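Local coordinates for fimbrial subunit type 1 (PDB 3UXF), which serves as the major subunit of the cell-wall-anchored fimbriae of Actinomyces, and probably stacks end to end with further copies to form the shaft, at residues Gly63-Gln68 / Asn173-Pro178; Ala375-Tyr380 / Leu447-Ala452. One frame throughout, in Å; residues are numbered along the deposited sequence.

Contact 1: residues Gly63-Gln68 / Asn173-Pro178; sequences GNEDPQ and NVHVYP
Gly63 and His175 hold the tight end of this contact. The backbone N of His175 gives a nearly straight hydrogen bond to Gly63 O at 2.8 Å, arriving from above the carbonyl plane. One residue back, the CA of Val174 leans on the same oxygen, and in return the CA of Gly63 sits 3.3 Å from His175 O. A water closes this end, taking the N-H of Gly63 and donating to His175 O. Two residues on, Glu65 lies over one face of the His175 imidazole: its CB stands 3.7 Å from the ring centroid and only 7° off the normal, a CH-pi contact. With CG anti to the backbone N (chi1 -172°) and the chain extended beyond, Glu65 runs out across the ring, its carboxylate turned just 12° from the imidazole plane and OE1 3.6 Å from CE1 of His175. The ring is anchored on the strand side as well, ND1 of His175 being hydrogen-bonded to His48 of strand 44-48. This is a loop of the N-terminal pilin domain laid against strand 170-176 of its mixed sheet, the loop leading from strand 44-48 to strand 78-84. Beyond the histidine the packing thins towards solvent, and one phenol oxygen does most of the work. Tyr177, its ring stacked on His48, accepts a hydrogen bond at OH from the backbone N of Asp66 at 2.7 Å. A second water donates to Asp66 O and lies in the plane of the tyrosine ring, 2.7 Å from Tyr177 OH.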
loop_
_atom_site.group_PDB
_atom_site.type_symbol
_atom_site.label_atom_id
_atom_site.label_comp_id
_atom_site.label_asym_id
_atom_site.label_seq_id
_atom_site.Cartn_x
_atom_site.Cartn_y
_atom_site.Cartn_z
ATOM N N GLY A 63 16.061 -22.279 -16.263
ATOM C CA GLY A 63 16.947 -23.108 -15.445
ATOM C C GLY A 63 18.356 -22.566 -15.291
ATOM O O GLY A 63 19.183 -23.102 -14.513
ATOM N N ASN A 64 18.629 -21.484 -16.004
ATOM C CA ASN A 64 19.951 -20.854 -15.940
ATOM C C ASN A 64 19.925 -19.653 -15.020
ATOM O O ASN A 64 18.928 -18.936 -14.939
ATOM C CB ASN A 64 20.388 -20.389 -17.325
ATOM C CG ASN A 64 20.467 -21.535 -18.332
ATOM O OD1 ASN A 64 20.888 -22.631 -17.991
ATOM N ND2 ASN A 64 20.021 -21.288 -19.556
ATOM N N GLU A 65 21.043 -19.390 -14.356
ATOM C CA GLU A 65 21.142 -18.211 -13.508
ATOM C C GLU A 65 20.972 -16.952 -14.359
ATOM O O GLU A 65 21.496 -16.869 -15.465
ATOM C CB GLU A 65 22.484 -18.179 -12.780
ATOM C CG GLU A 65 22.596 -17.081 -11.740
ATOM C CD GLU A 65 23.885 -17.156 -10.952
ATOM O OE1 GLU A 65 24.691 -18.069 -11.215
ATOM O OE2 GLU A 65 24.092 -16.301 -10.069
ATOM N N ASP A 66 20.231 -15.980 -13.834
ATOM C CA ASP A 66 19.973 -14.726 -14.535
ATOM C C ASP A 66 20.454 -13.537 -13.707
ATOM O O ASP A 66 19.698 -12.970 -12.923
ATOM C CB ASP A 66 18.477 -14.589 -14.827
ATOM C CG ASP A 66 18.168 -13.449 -15.779
ATOM O OD1 ASP A 66 19.103 -12.725 -16.171
ATOM O OD2 ASP A 66 16.984 -13.283 -16.134
ATOM N N PRO A 67 21.717 -13.169 -13.887
ATOM C CA PRO A 67 22.333 -12.079 -13.123
ATOM C C PRO A 67 21.688 -10.714 -13.361
ATOM O O PRO A 67 22.379 -9.780 -13.759
ATOM C CB PRO A 67 23.764 -12.068 -13.653
ATOM C CG PRO A 67 23.624 -12.495 -15.071
ATOM C CD PRO A 67 22.462 -13.460 -15.125
ATOM N N GLN A 68 20.388 -10.602 -13.109
ATOM C CA GLN A 68 19.684 -9.335 -13.279
ATOM C C GLN A 68 18.850 -9.305 -14.551
ATOM O O GLN A 68 19.329 -8.883 -15.600
ATOM C CB GLN A 68 20.675 -8.168 -13.299
ATOM C CG GLN A 68 21.338 -7.938 -14.656
ATOM C CD GLN A 68 20.893 -6.648 -15.326
ATOM O OE1 GLN A 68 20.960 -6.517 -16.546
ATOM N NE2 GLN A 68 20.438 -5.690 -14.527
ATOM N N ASN A 173 22.914 -28.035 -12.868
ATOM C CA ASN A 173 22.949 -27.016 -11.827
ATOM C C ASN A 173 21.853 -26.016 -12.128
ATOM O O ASN A 173 22.077 -25.014 -12.799
ATOM C CB ASN A 173 24.317 -26.344 -11.794
ATOM C CG ASN A 173 25.434 -27.324 -11.506
ATOM O OD1 ASN A 173 26.238 -27.638 -12.377
ATOM N ND2 ASN A 173 25.479 -27.822 -10.281
ATOM N N VAL A 174 20.649 -26.344 -11.682
ATOM C CA VAL A 174 19.465 -25.589 -12.035
ATOM C C VAL A 174 19.184 -24.416 -11.108
ATOM O O VAL A 174 19.298 -24.527 -9.891
ATOM C CB VAL A 174 18.233 -26.513 -12.099
ATOM C CG1 VAL A 174 16.984 -25.721 -12.424
ATOM C CG2 VAL A 174 18.459 -27.611 -13.124
ATOM N N HIS A 175 18.818 -23.292 -11.710
ATOM C CA HIS A 175 18.455 -22.095 -10.974
ATOM C C HIS A 175 16.999 -21.794 -11.266
ATOM O O HIS A 175 16.584 -21.780 -12.418
ATOM C CB HIS A 175 19.321 -20.915 -11.405
ATOM C CG HIS A 175 20.733 -21.000 -10.921
ATOM N ND1 HIS A 175 21.214 -20.221 -9.893
ATOM C CD2 HIS A 175 21.765 -21.780 -11.316
ATOM C CE1 HIS A 175 22.482 -20.515 -9.677
ATOM N NE2 HIS A 175 22.841 -21.459 -10.527
ATOM N N VAL A 176 16.220 -21.561 -10.218
ATOM C CA VAL A 176 14.810 -21.259 -10.394
ATOM C C VAL A 176 14.423 -19.977 -9.666
ATOM O O VAL A 176 14.908 -19.699 -8.573
ATOM C CB VAL A 176 13.913 -22.425 -9.928
ATOM C CG1 VAL A 176 14.049 -23.605 -10.874
ATOM C CG2 VAL A 176 14.267 -22.836 -8.513
ATOM N N TYR A 177 13.549 -19.201 -10.295
ATOM C CA TYR A 177 13.047 -17.958 -9.725
ATOM C C TYR A 177 11.540 -18.091 -9.572
ATOM O O TYR A 177 10.785 -17.756 -10.481
ATOM C CB TYR A 177 13.385 -16.775 -10.635
ATOM C CG TYR A 177 14.867 -16.571 -10.850
ATOM C CD1 TYR A 177 15.556 -15.574 -10.175
ATOM C CD2 TYR A 177 15.578 -17.378 -11.724
ATOM C CE1 TYR A 177 16.908 -15.386 -10.366
ATOM C CE2 TYR A 177 16.929 -17.199 -11.922
ATOM C CZ TYR A 177 17.590 -16.200 -11.243
ATOM O OH TYR A 177 18.937 -16.020 -11.435
ATOM N N PRO A 178 11.109 -18.604 -8.426
ATOM C CA PRO A 178 9.688 -18.865 -8.188
ATOM C C PRO A 178 8.830 -17.607 -8.210
ATOM O O PRO A 178 9.304 -16.509 -7.929
ATOM C CB PRO A 178 9.672 -19.500 -6.796
ATOM C CG PRO A 178 10.930 -19.070 -6.159
ATOM C CD PRO A 178 11.934 -18.926 -7.251
HETATM O O HOH W 1 15.127 -20.418 -14.278
HETATM O O HOH W 2 20.161 -14.091 -10.086
#

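Contact 2: residues Ala375-Tyr380 / Leu447-Ala452; sequences AQFQVY and LVETKA
A classic beta bulge interrupts an antiparallel strand pair in the C-terminal prealbumin-like domain: Thr450 and Lys451 together face Gln376. Both their backbone N atoms bond to Gln376 O from the same face of its carbonyl plane, Thr450 N at 2.8 Å with a bent N-H and Lys451 N at a longer 3.3 Å. The N-H of Gln376 goes back to Lys451 O in the carbonyl plane, on a lone pair. Past the bulge the pairing is regular, with Gln378 and Val448 exchanging both backbone bonds. The face bearing Phe377, Val379, Leu447 and Glu449 looks onto strands 344-362 and 478-484. There the Phe377 ring reaches across to Glu449, CE1 of Phe377 lying 3.6 Å from CB of Glu449, with the ring and carboxylate planes 48° apart; a trans first torsion in Glu449 (chi1 -171°) carries its extended chain obliquely past the ring, to where OE1 is hydrogen-bonded by NE2 of Gln459. Leu447 adds CB against CD1 of Phe377 and CD2 beside CG2 of Val379. On the other face, CE1 of Tyr380 comes 3.6 Å from CG2 of Val448, and CG2 of Thr450 meets CG of Gln378 at 3.8 Å, the two side chains crossing at about a right angle. A water links Gln376 OE1 to Thr450 OG1, while NE2 of Gln376 is held by Thr413. The extra residue is absorbed because one carbonyl accepts from two N-H groups, and the bond from Gln459 probably helps the Glu449 carboxylate tolerate burial beside the Phe377 ring.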
loop_
_atom_site.group_PDB
_atom_site.type_symbol
_atom_site.label_atom_id
_atom_site.label_comp_id
_atom_site.label_asym_id
_atom_site.label_seq_id
_atom_site.Cartn_x
_atom_site.Cartn_y
_atom_site.Cartn_z
ATOM N N ALA A 375 -7.823 42.572 10.930
ATOM C CA ALA A 375 -7.915 42.236 9.528
ATOM C C ALA A 375 -8.472 40.819 9.438
ATOM O O ALA A 375 -8.085 39.947 10.217
ATOM C CB ALA A 375 -6.516 42.286 8.870
ATOM N N GLN A 376 -9.397 40.599 8.518
ATOM C CA GLN A 376 -9.987 39.256 8.347
ATOM C C GLN A 376 -9.681 38.691 6.974
ATOM O O GLN A 376 -9.611 39.426 5.971
ATOM C CB GLN A 376 -11.501 39.306 8.573
ATOM C CG GLN A 376 -11.832 39.822 9.973
ATOM C CD GLN A 376 -13.263 39.542 10.325
ATOM O OE1 GLN A 376 -14.171 39.756 9.533
ATOM N NE2 GLN A 376 -13.463 38.984 11.510
ATOM N N PHE A 377 -9.506 37.383 6.936
ATOM C CA PHE A 377 -9.199 36.680 5.713
ATOM C C PHE A 377 -9.990 35.408 5.579
ATOM O O PHE A 377 -10.333 34.772 6.577
ATOM C CB PHE A 377 -7.727 36.312 5.706
ATOM C CG PHE A 377 -6.823 37.493 5.678
ATOM C CD1 PHE A 377 -6.322 37.959 4.466
ATOM C CD2 PHE A 377 -6.439 38.120 6.861
ATOM C CE1 PHE A 377 -5.451 39.096 4.420
ATOM C CE2 PHE A 377 -5.578 39.240 6.827
ATOM C CZ PHE A 377 -5.076 39.716 5.600
ATOM N N GLN A 378 -10.226 35.018 4.338
ATOM C CA GLN A 378 -10.727 33.682 4.046
ATOM C C GLN A 378 -9.757 33.082 3.038
ATOM O O GLN A 378 -8.910 33.800 2.488
ATOM C CB GLN A 378 -12.128 33.725 3.453
ATOM C CG GLN A 378 -13.066 34.370 4.451
ATOM C CD GLN A 378 -14.519 34.145 4.121
ATOM O OE1 GLN A 378 -14.973 34.394 2.992
ATOM N NE2 GLN A 378 -15.277 33.666 5.116
ATOM N N VAL A 379 -9.859 31.766 2.825
ATOM C CA VAL A 379 -8.877 31.056 1.980
ATOM C C VAL A 379 -9.594 30.250 0.911
ATOM O O VAL A 379 -10.636 29.625 1.188
ATOM C CB VAL A 379 -8.025 30.068 2.816
ATOM C CG1 VAL A 379 -6.897 29.457 1.952
ATOM C CG2 VAL A 379 -7.451 30.768 4.084
ATOM N N TYR A 380 -9.042 30.242 -0.308
ATOM C CA TYR A 380 -9.590 29.436 -1.394
ATOM C C TYR A 380 -8.470 28.605 -2.033
ATOM O O TYR A 380 -7.294 28.963 -1.934
ATOM C CB TYR A 380 -10.153 30.350 -2.501
ATOM C CG TYR A 380 -11.334 31.199 -2.071
ATOM C CD1 TYR A 380 -11.135 32.328 -1.298
ATOM C CD2 TYR A 380 -12.635 30.887 -2.479
ATOM C CE1 TYR A 380 -12.200 33.126 -0.905
ATOM C CE2 TYR A 380 -13.725 31.673 -2.067
ATOM C CZ TYR A 380 -13.488 32.776 -1.291
ATOM O OH TYR A 380 -14.551 33.575 -0.908
ATOM N N LEU A 447 -5.234 33.793 -0.291
ATOM C CA LEU A 447 -5.909 34.568 0.772
ATOM C C LEU A 447 -6.807 35.589 0.121
ATOM O O LEU A 447 -6.436 36.186 -0.875
ATOM C CB LEU A 447 -4.884 35.313 1.606
ATOM C CG LEU A 447 -3.884 34.468 2.371
ATOM C CD1 LEU A 447 -2.871 35.372 3.020
ATOM C CD2 LEU A 447 -4.601 33.590 3.388
ATOM N N VAL A 448 -8.003 35.791 0.665
ATOM C CA VAL A 448 -8.793 36.959 0.291
ATOM C C VAL A 448 -8.969 37.775 1.550
ATOM O O VAL A 448 -9.470 37.292 2.561
ATOM C CB VAL A 448 -10.159 36.548 -0.276
ATOM C CG1 VAL A 448 -11.071 37.773 -0.434
ATOM C CG2 VAL A 448 -9.966 35.813 -1.629
ATOM N N GLU A 449 -8.532 39.030 1.495
ATOM C CA GLU A 449 -8.753 39.934 2.617
ATOM C C GLU A 449 -10.213 40.400 2.622
ATOM O O GLU A 449 -10.637 41.155 1.769
ATOM C CB GLU A 449 -7.776 41.099 2.558
ATOM C CG GLU A 449 -7.805 41.973 3.805
ATOM C CD GLU A 449 -6.649 42.965 3.883
ATOM O OE1 GLU A 449 -5.596 42.746 3.239
ATOM O OE2 GLU A 449 -6.773 43.998 4.633
ATOM N N THR A 450 -10.969 39.881 3.582
ATOM C CA THR A 450 -12.401 40.186 3.658
ATOM C C THR A 450 -12.742 41.347 4.568
ATOM O O THR A 450 -13.880 41.817 4.488
ATOM C CB THR A 450 -13.245 38.936 4.061
ATOM O OG1 THR A 450 -12.742 38.429 5.290
ATOM C CG2 THR A 450 -13.111 37.845 3.009
ATOM N N LYS A 451 -11.819 41.769 5.443
ATOM C CA LYS A 451 -12.061 42.996 6.201
ATOM C C LYS A 451 -10.722 43.641 6.450
ATOM O O LYS A 451 -9.806 43.011 6.998
ATOM C CB LYS A 451 -12.772 42.674 7.515
ATOM C CG LYS A 451 -13.134 43.935 8.315
ATOM C CD LYS A 451 -14.245 43.602 9.295
ATOM C CE LYS A 451 -14.862 44.852 9.937
ATOM N NZ LYS A 451 -13.977 45.433 10.965
ATOM N N ALA A 452 -10.599 44.908 6.044
ATOM C CA ALA A 452 -9.364 45.608 6.294
ATOM C C ALA A 452 -9.282 46.081 7.725
ATOM O O ALA A 452 -10.326 46.391 8.332
ATOM C CB ALA A 452 -9.243 46.790 5.354
HETATM O O HOH W 3 -14.723 38.785 6.941
#

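From the N terminus, the chain makes strand 44-48, passes through the loop holding 63-68, and after 104 intervening residues returns on strand 170-176, where contact 1 closes within the first pilin domain. It then builds the central sheets of the molecule before residues 375-380, on strand 376-385, open contact 2, and after 66 intervening residues 447-452 closes it in the prealbumin-like domain. The two loops follow in series, neither crossing nor enclosing the other. The centres of contact 1 and contact 2 lie about 65 Å apart, on opposite sides of the chain's centre. Contact 1 ties a loop to a sheet; contact 2 pairs two strands within one.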